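Local coordinates for ribosomal protein S2-related protein (Deinococcus radiodurans, PDB 2JH3) that binds a [4Fe-4S] cluster and has a chelatase-like fold, consistent with a possible role as a sirohydrochlorin ferrochelatase, at residues P140-L145 with G168-G172; D132-E136 with L241-G245; E174-E178 with A192-S196; A125-Q129 with V247-V253. The contacts are given in a common frame with arbitrary orientation. Numbering follows the deposited sequence.

Interaction 1 of 4, residues P140-L145 with G168-G172; sequences PADVTL and GQFAG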
ATOM      1  N   PRO A 140      25.168 -19.487  42.378  1.00 53.62           N
ATOM      2  CA  PRO A 140      23.694 -19.670  42.399  1.00 52.45           C
ATOM      3  C   PRO A 140      23.019 -19.785  43.760  1.00 51.69           C
ATOM      4  O   PRO A 140      21.908 -19.258  43.947  1.00 50.98           O
ATOM      5  CB  PRO A 140      23.497 -20.989  41.631  1.00 53.16           C
ATOM      6  CG  PRO A 140      24.615 -20.984  40.633  1.00 53.90           C
ATOM      7  CD  PRO A 140      25.788 -20.252  41.276  1.00 53.47           C
ATOM      8  N   ALA A 141      23.649 -20.475  44.708  1.00 50.04           N
ATOM      9  CA  ALA A 141      23.009 -20.687  46.008  1.00 49.03           C
ATOM     10  C   ALA A 141      22.908 -19.361  46.794  1.00 47.22           C
ATOM     11  O   ALA A 141      22.116 -19.233  47.729  1.00 45.33           O
ATOM     12  CB  ALA A 141      23.756 -21.762  46.815  1.00 50.03           C
ATOM     13  N   ASP A 142      23.705 -18.377  46.370  1.00 46.27           N
ATOM     14  CA  ASP A 142      23.561 -16.969  46.831  1.00 46.04           C
ATOM     15  C   ASP A 142      22.401 -16.152  46.170  1.00 45.09           C
ATOM     16  O   ASP A 142      22.184 -14.984  46.550  1.00 45.88           O
ATOM     17  CB  ASP A 142      24.899 -16.193  46.622  1.00 46.58           C
ATOM     18  CG  ASP A 142      26.061 -16.700  47.543  1.00 47.06           C
ATOM     19  OD1 ASP A 142      25.817 -17.518  48.451  1.00 43.05           O
ATOM     20  OD2 ASP A 142      27.225 -16.251  47.355  1.00 47.73           O
ATOM     21  N   VAL A 143      21.654 -16.751  45.222  1.00 43.02           N
ATOM     22  CA  VAL A 143      20.688 -16.034  44.378  1.00 40.64           C
ATOM     23  C   VAL A 143      19.237 -16.567  44.466  1.00 39.18           C
ATOM     24  O   VAL A 143      18.997 -17.773  44.404  1.00 39.02           O
ATOM     25  CB  VAL A 143      21.189 -16.044  42.920  1.00 40.69           C
ATOM     26  CG1 VAL A 143      20.309 -15.190  42.007  1.00 41.29           C
ATOM     27  CG2 VAL A 143      22.599 -15.464  42.850  1.00 40.97           C
ATOM     28  N   THR A 144      18.263 -15.672  44.681  1.00 36.82           N
ATOM     29  CA  THR A 144      16.848 -16.039  44.539  1.00 35.49           C
ATOM     30  C   THR A 144      16.460 -15.858  43.072  1.00 33.64           C
ATOM     31  O   THR A 144      16.828 -14.855  42.416  1.00 29.75           O
ATOM     32  CB  THR A 144      15.849 -15.232  45.446  1.00 35.51           C
ATOM     33  OG1 THR A 144      16.254 -15.329  46.788  1.00 36.57           O
ATOM     34  CG2 THR A 144      14.453 -15.782  45.377  1.00 34.92           C
ATOM     35  N   LEU A 145      15.734 -16.883  42.600  1.00 33.03           N
ATOM     36  CA  LEU A 145      15.343 -17.056  41.195  1.00 32.78           C
ATOM     37  C   LEU A 145      13.943 -16.534  41.098  1.00 31.37           C
ATOM     38  O   LEU A 145      13.063 -17.066  41.723  1.00 30.59           O
ATOM     39  CB  LEU A 145      15.265 -18.545  40.834  1.00 32.69           C
ATOM     40  CG  LEU A 145      15.492 -18.908  39.347  1.00 34.29           C
ATOM     41  CD1 LEU A 145      14.814 -20.162  39.013  1.00 34.38           C
ATOM     42  CD2 LEU A 145      15.212 -17.802  38.353  1.00 33.79           C
ATOM     43  N   GLY A 168      17.374 -27.167  44.024  1.00 45.19           N
ATOM     44  CA  GLY A 168      18.091 -26.424  45.075  1.00 44.59           C
ATOM     45  C   GLY A 168      19.318 -25.666  44.652  1.00 45.06           C
ATOM     46  O   GLY A 168      20.036 -25.119  45.477  1.00 46.01           O
ATOM     47  N   GLN A 169      19.574 -25.541  43.374  1.00 45.13           N
ATOM     48  CA  GLN A 169      20.754 -24.786  42.972  1.00 44.74           C
ATOM     49  C   GLN A 169      20.707 -23.305  43.407  1.00 43.85           C
ATOM     50  O   GLN A 169      21.756 -22.602  43.428  1.00 44.09           O
ATOM     51  CB  GLN A 169      20.928 -24.879  41.459  1.00 45.58           C
ATOM     52  CG  GLN A 169      22.365 -24.618  40.986  1.00 47.12           C
ATOM     53  CD  GLN A 169      22.509 -24.591  39.441  1.00 48.85           C
ATOM     54  OE1 GLN A 169      21.562 -24.251  38.704  1.00 53.17           O
ATOM     55  NE2 GLN A 169      23.713 -24.945  38.955  1.00 51.94           N
ATOM     56  N   PHE A 170      19.499 -22.818  43.708  1.00 42.48           N
ATOM     57  CA  PHE A 170      19.285 -21.392  43.988  1.00 41.06           C
ATOM     58  C   PHE A 170      18.779 -21.250  45.393  1.00 41.05           C
ATOM     59  O   PHE A 170      18.208 -22.183  45.957  1.00 41.98           O
ATOM     60  CB  PHE A 170      18.275 -20.733  42.981  1.00 38.99           C
ATOM     61  CG  PHE A 170      18.746 -20.775  41.538  1.00 37.24           C
ATOM     62  CD1 PHE A 170      18.362 -21.811  40.705  1.00 34.33           C
ATOM     63  CD2 PHE A 170      19.581 -19.790  41.037  1.00 37.38           C
ATOM     64  CE1 PHE A 170      18.818 -21.874  39.439  1.00 35.23           C
ATOM     65  CE2 PHE A 170      20.055 -19.856  39.742  1.00 39.19           C
ATOM     66  CZ  PHE A 170      19.673 -20.922  38.948  1.00 36.97           C
ATOM     67  N   ALA A 171      18.908 -20.032  45.905  1.00 40.86           N
ATOM     68  CA  ALA A 171      18.462 -19.664  47.266  1.00 40.39           C
ATOM     69  C   ALA A 171      16.993 -19.858  47.459  1.00 39.21           C
ATOM     70  O   ALA A 171      16.556 -20.272  48.512  1.00 39.44           O
ATOM     71  CB  ALA A 171      18.857 -18.192  47.586  1.00 40.18           C
ATOM     72  N   GLY A 172      16.197 -19.529  46.456  1.00 37.17           N
ATOM     73  CA  GLY A 172      14.793 -19.886  46.488  1.00 35.65           C
ATOM     74  C   GLY A 172      14.192 -19.632  45.099  1.00 34.42           C
ATOM     75  O   GLY A 172      14.886 -19.152  44.202  1.00 33.58           O
TER
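The two segments meet where strands 144-149 and 172-177 begin. Pro140 to Asp142 form a short 3-10 turn, with Val143 N bonded to Pro140 O at 2.8 Å. The chain then straightens and runs beside 170-172 in the same direction. Two backbone hydrogen bonds join the segments: Ala171 N to Val143 O at 2.7 Å, and Leu145 N to Gly172 O at 2.9 Å. A CA-H...O contact adds to them, with Phe170 CA 3.4 Å from Pro140 O. The CA atoms come closest at Ala141 and Phe170, 4.3 Å apart.

Phe170 is the main side chain. Leu145 CG lies over one face of its ring, 4.3 Å from the centroid, as a CH-pi contact. Pro140 CB is 4.1 Å from Phe170 CE2. Helix 122-133 also packs on Phe170, through Ala127 and Ala130. Ala171 CB touches Ala141 O at 3.4 Å. Gln169 lies beside Pro140, with its OE1 bonded to Arg131.

This is the return of a beta-alpha-beta crossover: strand 144-149, helix 155-167, then parallel strand 172-177. Backbone bonds set how the strand starts align, while the buried Phe170 ring fills the space between the strand starts and helix 122-133 with apolar contacts.

Interaction 2 of 4, residues D132-E136 with L241-G245; sequences DTLPE and LHVGG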
ATOM      1  N   ASP A 132      23.350 -18.042  33.165  1.00 45.02           N
ATOM      2  CA  ASP A 132      24.015 -17.220  32.155  1.00 45.42           C
ATOM      3  C   ASP A 132      23.873 -15.742  32.460  1.00 45.84           C
ATOM      4  O   ASP A 132      24.669 -14.922  32.010  1.00 45.96           O
ATOM      5  CB  ASP A 132      23.443 -17.492  30.753  1.00 46.20           C
ATOM      6  CG  ASP A 132      23.743 -18.916  30.240  1.00 47.92           C
ATOM      7  OD1 ASP A 132      24.452 -19.683  30.946  1.00 45.67           O
ATOM      8  OD2 ASP A 132      23.243 -19.244  29.114  1.00 50.66           O
ATOM      9  N   THR A 133      22.828 -15.394  33.198  1.00 46.36           N
ATOM     10  CA  THR A 133      22.505 -14.002  33.487  1.00 46.88           C
ATOM     11  C   THR A 133      23.364 -13.436  34.662  1.00 47.75           C
ATOM     12  O   THR A 133      23.666 -12.240  34.680  1.00 47.28           O
ATOM     13  CB  THR A 133      20.959 -13.855  33.717  1.00 47.30           C
ATOM     14  OG1 THR A 133      20.261 -14.159  32.487  1.00 45.59           O
ATOM     15  CG2 THR A 133      20.590 -12.480  34.177  1.00 46.24           C
ATOM     16  N   LEU A 134      23.789 -14.296  35.585  1.00 48.37           N
ATOM     17  CA  LEU A 134      24.666 -13.889  36.709  1.00 49.04           C
ATOM     18  C   LEU A 134      26.058 -13.392  36.285  1.00 50.47           C
ATOM     19  O   LEU A 134      26.595 -13.837  35.250  1.00 50.08           O
ATOM     20  CB  LEU A 134      24.868 -15.052  37.663  1.00 48.34           C
ATOM     21  CG  LEU A 134      23.592 -15.692  38.161  1.00 46.31           C
ATOM     22  CD1 LEU A 134      23.944 -16.850  39.059  1.00 46.61           C
ATOM     23  CD2 LEU A 134      22.703 -14.673  38.898  1.00 48.62           C
ATOM     24  N   PRO A 135      26.658 -12.471  37.089  1.00 52.17           N
ATOM     25  CA  PRO A 135      28.036 -12.033  36.821  1.00 53.04           C
ATOM     26  C   PRO A 135      28.839 -13.290  36.969  1.00 54.41           C
ATOM     27  O   PRO A 135      28.637 -14.020  37.951  1.00 54.38           O
ATOM     28  CB  PRO A 135      28.331 -11.035  37.950  1.00 53.19           C
ATOM     29  CG  PRO A 135      27.001 -10.624  38.446  1.00 52.81           C
ATOM     30  CD  PRO A 135      26.133 -11.832  38.309  1.00 52.25           C
ATOM     31  N   GLU A 136      29.668 -13.598  35.978  1.00 56.06           N
ATOM     32  CA  GLU A 136      29.945 -15.023  35.725  1.00 56.97           C
ATOM     33  C   GLU A 136      30.770 -15.683  36.835  0.50 57.26           C
ATOM     34  O   GLU A 136      30.834 -16.914  36.893  1.00 58.39           O
ATOM     35  CB  GLU A 136      30.483 -15.274  34.308  0.25 56.88           C
ATOM     36  CG  GLU A 136      30.146 -16.673  33.735  0.25 56.79           C
ATOM     37  CD  GLU A 136      28.636 -16.992  33.557  0.25 57.89           C
ATOM     38  OE1 GLU A 136      27.731 -16.206  33.954  1.00 56.67           O
ATOM     39  OE2 GLU A 136      28.356 -18.081  33.006  1.00 59.96           O
ATOM     40  N   LEU A 241      19.347  -6.924  41.546  1.00 36.37           N
ATOM     41  CA  LEU A 241      18.564  -7.808  40.649  1.00 35.35           C
ATOM     42  C   LEU A 241      19.273  -7.905  39.317  1.00 34.65           C
ATOM     43  O   LEU A 241      19.410  -6.897  38.623  1.00 34.12           O
ATOM     44  CB  LEU A 241      17.177  -7.237  40.382  1.00 34.90           C
ATOM     45  CG  LEU A 241      16.275  -8.194  39.578  1.00 35.70           C
ATOM     46  CD1 LEU A 241      16.007  -9.475  40.349  1.00 33.95           C
ATOM     47  CD2 LEU A 241      14.964  -7.504  39.257  1.00 35.72           C
ATOM     48  N   HIS A 242      19.665  -9.110  38.936  1.00 34.56           N
ATOM     49  CA  HIS A 242      20.098  -9.325  37.555  1.00 34.96           C
ATOM     50  C   HIS A 242      18.910  -9.748  36.646  1.00 34.02           C
ATOM     51  O   HIS A 242      18.198 -10.715  36.912  1.00 34.08           O
ATOM     52  CB  HIS A 242      21.247 -10.320  37.521  1.00 35.09           C
ATOM     53  CG  HIS A 242      22.270 -10.069  38.585  1.00 36.86           C
ATOM     54  ND1 HIS A 242      23.242  -9.094  38.467  1.00 38.67           N
ATOM     55  CD2 HIS A 242      22.441 -10.640  39.799  1.00 37.07           C
ATOM     56  CE1 HIS A 242      23.982  -9.096  39.568  1.00 39.71           C
ATOM     57  NE2 HIS A 242      23.512 -10.019  40.393  1.00 36.78           N
ATOM     58  N   VAL A 243      18.716  -8.999  35.571  1.00 34.66           N
ATOM     59  CA  VAL A 243      17.627  -9.267  34.657  1.00 34.25           C
ATOM     60  C   VAL A 243      18.065  -9.958  33.347  1.00 34.99           C
ATOM     61  O   VAL A 243      18.848  -9.420  32.539  1.00 34.10           O
ATOM     62  CB  VAL A 243      16.824  -8.003  34.393  1.00 35.39           C
ATOM     63  CG1 VAL A 243      15.612  -8.298  33.435  1.00 32.03           C
ATOM     64  CG2 VAL A 243      16.311  -7.478  35.726  1.00 35.26           C
ATOM     65  N   GLY A 244      17.507 -11.160  33.185  1.00 34.34           N
ATOM     66  CA  GLY A 244      17.738 -12.024  32.025  1.00 34.27           C
ATOM     67  C   GLY A 244      16.695 -11.686  30.979  1.00 34.16           C
ATOM     68  O   GLY A 244      15.651 -11.064  31.265  1.00 33.04           O
ATOM     69  N   GLY A 245      17.036 -12.048  29.754  1.00 33.68           N
ATOM     70  CA  GLY A 245      16.113 -12.021  28.644  1.00 33.72           C
ATOM     71  C   GLY A 245      15.183 -13.203  28.781  1.00 33.19           C
ATOM     72  O   GLY A 245      15.403 -14.065  29.618  1.00 32.82           O
TER
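Thr133, in the last turn of helix 122-133, points toward the strand. Its CG2 lies 3.7 Å from Val243 C and 4.0 Å from His242 CB. Its OG1 is 3.3 Å from Gly244 CA and is hydrogen-bonded to Gln129 O within the helix. A side chain on Gly244 would clash with this hydroxyl, so glycine lets the helix end sit close to the backbone. Leu134 is the first residue to leave the helix. Its CA-to-CB bond points away from the strand, yet CD2 reaches 4.1 Å from His242 CD2. The same side chain packs on Val143 and Val208. Pro135 follows and covers the imidazole. Its CD sits over one face of the His242 ring, 3.8 Å from the centroid, as a CH-pi contact. Pro135 CG is 3.6 Å from His242 CE1.

The contact lays the C-terminal end of helix 122-133 against strand 241-243, an outermost strand of the parallel sheet in the second CbiX-like region. His242 bonds through its backbone to Ala207 and Leu209 of the next strand. No hydrogen bond joins the two segments themselves. The helix end is therefore held against the strand by shape and by apolar and CH-pi contacts, centred on Thr133 and His242.

Interaction 3 of 4, residues E174-E178 with A192-S196; sequences EVVLE and AVPLS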
ATOM      1  N   GLU A 174      10.563 -18.015  43.262  1.00 33.02           N
ATOM      2  CA  GLU A 174       9.231 -17.349  43.288  1.00 33.06           C
ATOM      3  C   GLU A 174       8.748 -16.905  41.874  1.00 30.43           C
ATOM      4  O   GLU A 174       9.545 -16.395  41.079  1.00 31.10           O
ATOM      5  CB  GLU A 174       9.298 -16.101  44.182  1.00 33.88           C
ATOM      6  CG  GLU A 174       9.846 -16.365  45.610  1.00 40.53           C
ATOM      7  CD  GLU A 174       8.977 -17.317  46.412  1.00 47.71           C
ATOM      8  OE1 GLU A 174       7.766 -17.451  46.067  1.00 53.39           O
ATOM      9  OE2 GLU A 174       9.510 -17.945  47.373  1.00 53.18           O
ATOM     10  N   VAL A 175       7.449 -17.041  41.630  1.00 30.31           N
ATOM     11  CA  VAL A 175       6.756 -16.496  40.443  1.00 30.96           C
ATOM     12  C   VAL A 175       6.278 -15.073  40.742  1.00 30.81           C
ATOM     13  O   VAL A 175       5.786 -14.823  41.801  1.00 31.11           O
ATOM     14  CB  VAL A 175       5.498 -17.396  40.021  1.00 29.56           C
ATOM     15  CG1 VAL A 175       4.722 -16.822  38.848  1.00 27.78           C
ATOM     16  CG2 VAL A 175       5.928 -18.843  39.728  1.00 29.91           C
ATOM     17  N   VAL A 176       6.470 -14.153  39.816  1.00 30.87           N
ATOM     18  CA  VAL A 176       5.921 -12.801  39.906  1.00 31.73           C
ATOM     19  C   VAL A 176       5.246 -12.450  38.561  1.00 32.56           C
ATOM     20  O   VAL A 176       5.578 -13.040  37.543  1.00 31.45           O
ATOM     21  CB  VAL A 176       7.003 -11.745  40.259  1.00 30.29           C
ATOM     22  CG1 VAL A 176       7.529 -11.989  41.631  1.00 32.16           C
ATOM     23  CG2 VAL A 176       8.108 -11.789  39.324  1.00 30.39           C
ATOM     24  N   LEU A 177       4.362 -11.449  38.566  1.00 34.26           N
ATOM     25  CA  LEU A 177       3.509 -11.161  37.430  1.00 35.93           C
ATOM     26  C   LEU A 177       3.849  -9.862  36.736  1.00 37.15           C
ATOM     27  O   LEU A 177       4.127  -8.834  37.392  1.00 35.58           O
ATOM     28  CB  LEU A 177       2.060 -11.048  37.883  1.00 36.71           C
ATOM     29  CG  LEU A 177       1.320 -12.255  38.410  1.00 38.16           C
ATOM     30  CD1 LEU A 177      -0.141 -11.922  38.312  1.00 40.08           C
ATOM     31  CD2 LEU A 177       1.630 -13.534  37.610  1.00 40.45           C
ATOM     32  N   GLU A 178       3.754  -9.893  35.406  1.00 38.42           N
ATOM     33  CA  GLU A 178       3.803  -8.677  34.613  1.00 40.81           C
ATOM     34  C   GLU A 178       2.752  -7.675  35.137  1.00 42.09           C
ATOM     35  O   GLU A 178       1.711  -8.070  35.668  1.00 40.08           O
ATOM     36  CB  GLU A 178       3.535  -8.998  33.154  1.00 40.83           C
ATOM     37  CG  GLU A 178       4.774  -9.353  32.356  1.00 43.48           C
ATOM     38  CD  GLU A 178       4.515  -9.422  30.846  1.00 42.94           C
ATOM     39  OE1 GLU A 178       3.418  -9.876  30.439  1.00 48.75           O
ATOM     40  OE2 GLU A 178       5.404  -9.020  30.070  1.00 44.63           O
ATOM     41  N   ALA A 192       0.139 -14.731  43.136  1.00 51.11           N
ATOM     42  CA  ALA A 192       1.589 -14.411  43.067  1.00 50.40           C
ATOM     43  C   ALA A 192       1.701 -12.900  42.952  1.00 48.68           C
ATOM     44  O   ALA A 192       0.783 -12.232  42.488  1.00 49.71           O
ATOM     45  CB  ALA A 192       2.264 -15.042  41.858  1.00 49.98           C
ATOM     46  N   VAL A 193       2.846 -12.361  43.323  1.00 46.29           N
ATOM     47  CA  VAL A 193       2.885 -10.961  43.647  1.00 43.88           C
ATOM     48  C   VAL A 193       3.270 -10.293  42.360  1.00 41.45           C
ATOM     49  O   VAL A 193       3.887 -10.918  41.514  1.00 39.61           O
ATOM     50  CB  VAL A 193       3.827 -10.724  44.821  1.00 44.05           C
ATOM     51  CG1 VAL A 193       3.635 -11.871  45.842  1.00 44.21           C
ATOM     52  CG2 VAL A 193       5.236 -10.662  44.400  1.00 43.96           C
ATOM     53  N   PRO A 194       2.840  -9.041  42.170  1.00 38.63           N
ATOM     54  CA  PRO A 194       3.310  -8.380  40.948  1.00 36.60           C
ATOM     55  C   PRO A 194       4.803  -8.212  41.040  1.00 35.02           C
ATOM     56  O   PRO A 194       5.383  -8.274  42.128  1.00 34.34           O
ATOM     57  CB  PRO A 194       2.611  -7.021  40.973  1.00 37.40           C
ATOM     58  CG  PRO A 194       1.507  -7.164  42.009  1.00 37.93           C
ATOM     59  CD  PRO A 194       1.986  -8.174  42.993  1.00 38.74           C
ATOM     60  N   LEU A 195       5.426  -8.071  39.888  1.00 34.17           N
ATOM     61  CA  LEU A 195       6.853  -7.760  39.820  1.00 33.48           C
ATOM     62  C   LEU A 195       7.226  -6.464  40.566  1.00 32.12           C
ATOM     63  O   LEU A 195       8.335  -6.347  41.066  1.00 32.19           O
ATOM     64  CB  LEU A 195       7.232  -7.637  38.340  1.00 32.33           C
ATOM     65  CG  LEU A 195       8.646  -7.233  37.997  1.00 32.39           C
ATOM     66  CD1 LEU A 195       9.651  -8.215  38.500  1.00 31.68           C
ATOM     67  CD2 LEU A 195       8.815  -7.043  36.483  1.00 33.56           C
ATOM     68  N   SER A 196       6.307  -5.492  40.607  1.00 32.33           N
ATOM     69  CA  SER A 196       6.502  -4.228  41.332  1.00 31.37           C
ATOM     70  C   SER A 196       6.608  -4.439  42.863  1.00 31.87           C
ATOM     71  O   SER A 196       7.015  -3.558  43.580  1.00 31.17           O
ATOM     72  CB  SER A 196       5.406  -3.240  40.950  1.00 32.23           C
ATOM     73  OG  SER A 196       4.188  -3.676  41.477  1.00 32.63           O
TER
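Ala192 leads in, with its methyl directed toward strand 172-177. Ala192 CB lies 3.5 Å from Val175 O and 4.3 Å from Val175 CG1. Val175 also packs on Leu157 and Ala161 of helix 155-167. Val193 makes the first backbone link. Its O accepts from Leu177 N at 3.0 Å and also lies 3.2 Å from Val176 CA in a CA-H...O contact. Val193 CG2 meets Val176 CG1 at 3.8 Å. The amide of Val193 has no partner in the model, and Val193 N is 4.1 Å from Val175 O. The edge pairing is thus short and incomplete.

Segment 192-196 supplies strand 193-194, an outermost strand of a five-stranded parallel sheet. This sheet, in strand order 3-2-1-4-5 with helices packed on it, is consistent with the chelatase-like fold assigned to this CbiX region.

Pro194 pairs with Leu177 in parallel fashion, their CA atoms 4.5 Å apart. Its ring nitrogen carries no hydrogen to donate, and its CA-to-CB bond points away from Leu177. Leu195 turns the chain into a 3-10 segment but still donates from N to Leu177 O at 2.9 Å. Leu177 therefore bonds through both N and O, to residues on the two sides of Pro194. Leu195 CD1 packs 4.0 Å from Val176 CG2, and the same side chain touches Ala227 of helix 218-234 and Leu148 of strand 144-149, on the far side of strand 172-177.

Interaction 4 of 4, residues A125-Q129 with V247-V253; sequences AIAAQ and VGEHPAV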
ATOM      1  N   ALA A 125      16.032 -25.223  31.042  1.00 32.71           N
ATOM      2  CA  ALA A 125      16.212 -24.032  30.205  1.00 32.12           C
ATOM      3  C   ALA A 125      16.154 -22.737  31.062  1.00 31.25           C
ATOM      4  O   ALA A 125      16.908 -21.831  30.856  1.00 29.51           O
ATOM      5  CB  ALA A 125      15.157 -24.010  29.059  1.00 32.14           C
ATOM      6  N   ILE A 126      15.217 -22.689  32.002  1.00 32.09           N
ATOM      7  CA  ILE A 126      15.097 -21.577  32.952  1.00 31.35           C
ATOM      8  C   ILE A 126      16.380 -21.425  33.807  1.00 32.14           C
ATOM      9  O   ILE A 126      16.988 -20.364  33.792  1.00 31.10           O
ATOM     10  CB  ILE A 126      13.916 -21.812  33.908  1.00 31.42           C
ATOM     11  CG1 ILE A 126      12.577 -21.660  33.172  1.00 29.65           C
ATOM     12  CG2 ILE A 126      14.036 -20.853  35.171  1.00 32.04           C
ATOM     13  CD1 ILE A 126      11.354 -22.228  33.948  1.00 28.20           C
ATOM     14  N   ALA A 127      16.794 -22.502  34.486  1.00 33.05           N
ATOM     15  CA  ALA A 127      18.113 -22.546  35.189  1.00 33.82           C
ATOM     16  C   ALA A 127      19.282 -22.121  34.330  1.00 35.43           C
ATOM     17  O   ALA A 127      20.166 -21.333  34.752  1.00 35.94           O
ATOM     18  CB  ALA A 127      18.351 -23.902  35.842  1.00 34.04           C
ATOM     19  N   ALA A 128      19.300 -22.542  33.086  1.00 36.44           N
ATOM     20  CA  ALA A 128      20.451 -22.189  32.270  1.00 37.12           C
ATOM     21  C   ALA A 128      20.502 -20.715  31.975  1.00 37.68           C
ATOM     22  O   ALA A 128      21.566 -20.092  32.049  1.00 39.00           O
ATOM     23  CB  ALA A 128      20.444 -22.961  31.012  1.00 37.52           C
ATOM     24  N   GLN A 129      19.359 -20.149  31.606  1.00 38.23           N
ATOM     25  CA  GLN A 129      19.232 -18.710  31.390  1.00 38.29           C
ATOM     26  C   GLN A 129      19.606 -17.965  32.696  1.00 38.48           C
ATOM     27  O   GLN A 129      20.283 -16.939  32.650  1.00 38.81           O
ATOM     28  CB  GLN A 129      17.806 -18.408  30.927  1.00 37.68           C
ATOM     29  CG  GLN A 129      17.435 -16.991  30.644  1.00 38.36           C
ATOM     30  CD  GLN A 129      18.383 -16.289  29.714  1.00 43.62           C
ATOM     31  OE1 GLN A 129      18.055 -16.026  28.582  1.00 43.73           O
ATOM     32  NE2 GLN A 129      19.565 -15.945  30.209  1.00 49.61           N
ATOM     33  N   VAL A 247      13.177 -16.576  28.317  1.00 32.93           N
ATOM     34  CA  VAL A 247      13.761 -17.886  28.269  1.00 34.15           C
ATOM     35  C   VAL A 247      13.633 -18.467  26.859  1.00 35.43           C
ATOM     36  O   VAL A 247      14.506 -19.231  26.408  1.00 34.92           O
ATOM     37  CB  VAL A 247      13.127 -18.846  29.289  1.00 33.97           C
ATOM     38  CG1 VAL A 247      11.645 -19.129  29.007  1.00 32.67           C
ATOM     39  CG2 VAL A 247      13.872 -20.151  29.310  1.00 33.00           C
ATOM     40  N   GLY A 248      12.576 -18.040  26.165  1.00 37.19           N
ATOM     41  CA  GLY A 248      12.268 -18.507  24.814  1.00 38.49           C
ATOM     42  C   GLY A 248      13.407 -18.243  23.862  1.00 39.90           C
ATOM     43  O   GLY A 248      13.460 -18.851  22.818  1.00 42.07           O
ATOM     44  N   GLU A 249      14.318 -17.335  24.205  1.00 41.08           N
ATOM     45  CA  GLU A 249      15.387 -16.997  23.304  1.00 41.27           C
ATOM     46  C   GLU A 249      16.685 -17.778  23.633  1.00 40.80           C
ATOM     47  O   GLU A 249      17.690 -17.644  22.941  1.00 40.76           O
ATOM     48  CB  GLU A 249      15.630 -15.480  23.318  1.00 42.78           C
ATOM     49  CG  GLU A 249      14.353 -14.550  23.427  1.00 48.91           C
ATOM     50  CD  GLU A 249      13.566 -14.328  22.119  1.00 55.17           C
ATOM     51  OE1 GLU A 249      13.444 -15.299  21.336  1.00 61.18           O
ATOM     52  OE2 GLU A 249      13.055 -13.187  21.883  1.00 58.86           O
ATOM     53  N   HIS A 250      16.653 -18.645  24.634  1.00 39.52           N
ATOM     54  CA  HIS A 250      17.821 -19.379  25.035  1.00 39.77           C
ATOM     55  C   HIS A 250      18.064 -20.665  24.165  1.00 39.77           C
ATOM     56  O   HIS A 250      17.158 -21.415  23.902  1.00 39.21           O
ATOM     57  CB  HIS A 250      17.681 -19.751  26.517  1.00 38.68           C
ATOM     58  CG  HIS A 250      18.978 -20.124  27.170  1.00 40.04           C
ATOM     59  ND1 HIS A 250      19.407 -21.429  27.306  1.00 38.18           N
ATOM     60  CD2 HIS A 250      19.947 -19.353  27.726  1.00 39.20           C
ATOM     61  CE1 HIS A 250      20.596 -21.447  27.880  1.00 39.98           C
ATOM     62  NE2 HIS A 250      20.951 -20.197  28.141  1.00 38.32           N
ATOM     63  N   PRO A 251      19.322 -20.965  23.801  1.00 40.22           N
ATOM     64  CA  PRO A 251      19.505 -22.128  22.897  1.00 39.89           C
ATOM     65  C   PRO A 251      19.029 -23.436  23.496  1.00 39.86           C
ATOM     66  O   PRO A 251      18.814 -24.410  22.779  1.00 40.00           O
ATOM     67  CB  PRO A 251      21.006 -22.175  22.651  1.00 40.58           C
ATOM     68  CG  PRO A 251      21.541 -20.792  23.137  1.00 41.36           C
ATOM     69  CD  PRO A 251      20.600 -20.343  24.189  1.00 40.37           C
ATOM     70  N   ALA A 252      18.877 -23.466  24.811  1.00 38.91           N
ATOM     71  CA  ALA A 252      18.472 -24.689  25.488  1.00 38.24           C
ATOM     72  C   ALA A 252      17.051 -25.084  25.135  1.00 37.38           C
ATOM     73  O   ALA A 252      16.688 -26.231  25.310  1.00 36.94           O
ATOM     74  CB  ALA A 252      18.609 -24.519  26.990  1.00 38.66           C
ATOM     75  N   VAL A 253      16.245 -24.158  24.612  1.00 36.77           N
ATOM     76  CA  VAL A 253      14.850 -24.530  24.280  1.00 36.39           C
ATOM     77  C   VAL A 253      14.767 -25.535  23.143  1.00 34.85           C
ATOM     78  O   VAL A 253      13.815 -26.292  23.100  1.00 32.97           O
ATOM     79  CB  VAL A 253      13.915 -23.319  24.022  1.00 37.26           C
ATOM     80  CG1 VAL A 253      13.657 -22.564  25.338  1.00 38.66           C
ATOM     81  CG2 VAL A 253      14.506 -22.346  23.072  1.00 40.38           C
TER
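His250 lays its imidazole against one side of helix 122-133. Gln129 N lies over a face of the ring. His250 CE1 is 3.5 Å from Ala128 CB. His250 ND1 accepts from Ala252 N at 3.3 Å, a capping bond before the next helix, and NE2 bonds to Asp132. Ala125 is the second focus. Its CB meets Val247 CG2 and Ala252 CB, each at 4.1 Å. The small Ala125 and Ala252 let the backbones approach, with their CA atoms 5.3 Å apart. Val247 CG2 also lies 4.3 Å from Ile126 CG1.

No hydrogen bond links the two segments directly. The contact packs the helix that leads into the second parallel sheet against the loop that leaves that sheet's last strand, 241-243, for helix 253-262. The loop lies between helix 122-133 and helix 18-35, which Val253 reaches through Val26. The CA-to-CB bond of Ile126 points away from segment 247-253; its side chain packs on Leu145 and Leu147 of strand 144-149 and on Leu164 of helix 155-167.

Interactions 1, 2 and 3 all reach the same parallel sheet. Interactions 2 and 4 share helix 122-133, which also packs on interaction 1. All four are partly buried. Interaction 4 has no exposed residue among those that touch, whereas interactions 1, 2 and 3 each include at least one. Chemistry follows place. Interaction 1 joins the lead-ins of two neighbouring parallel strands, and interaction 3 joins a strand to an edge strand; both use backbone hydrogen bonds. Leu145 O to Glu174 N, 3.1 Å, probably connects them. Interactions 2 and 4 place a helix on a strand or loop and have no hydrogen bond between their segments. Asp132 OD2 and His250 NE2, 2.7 Å apart, probably bond these two contacts.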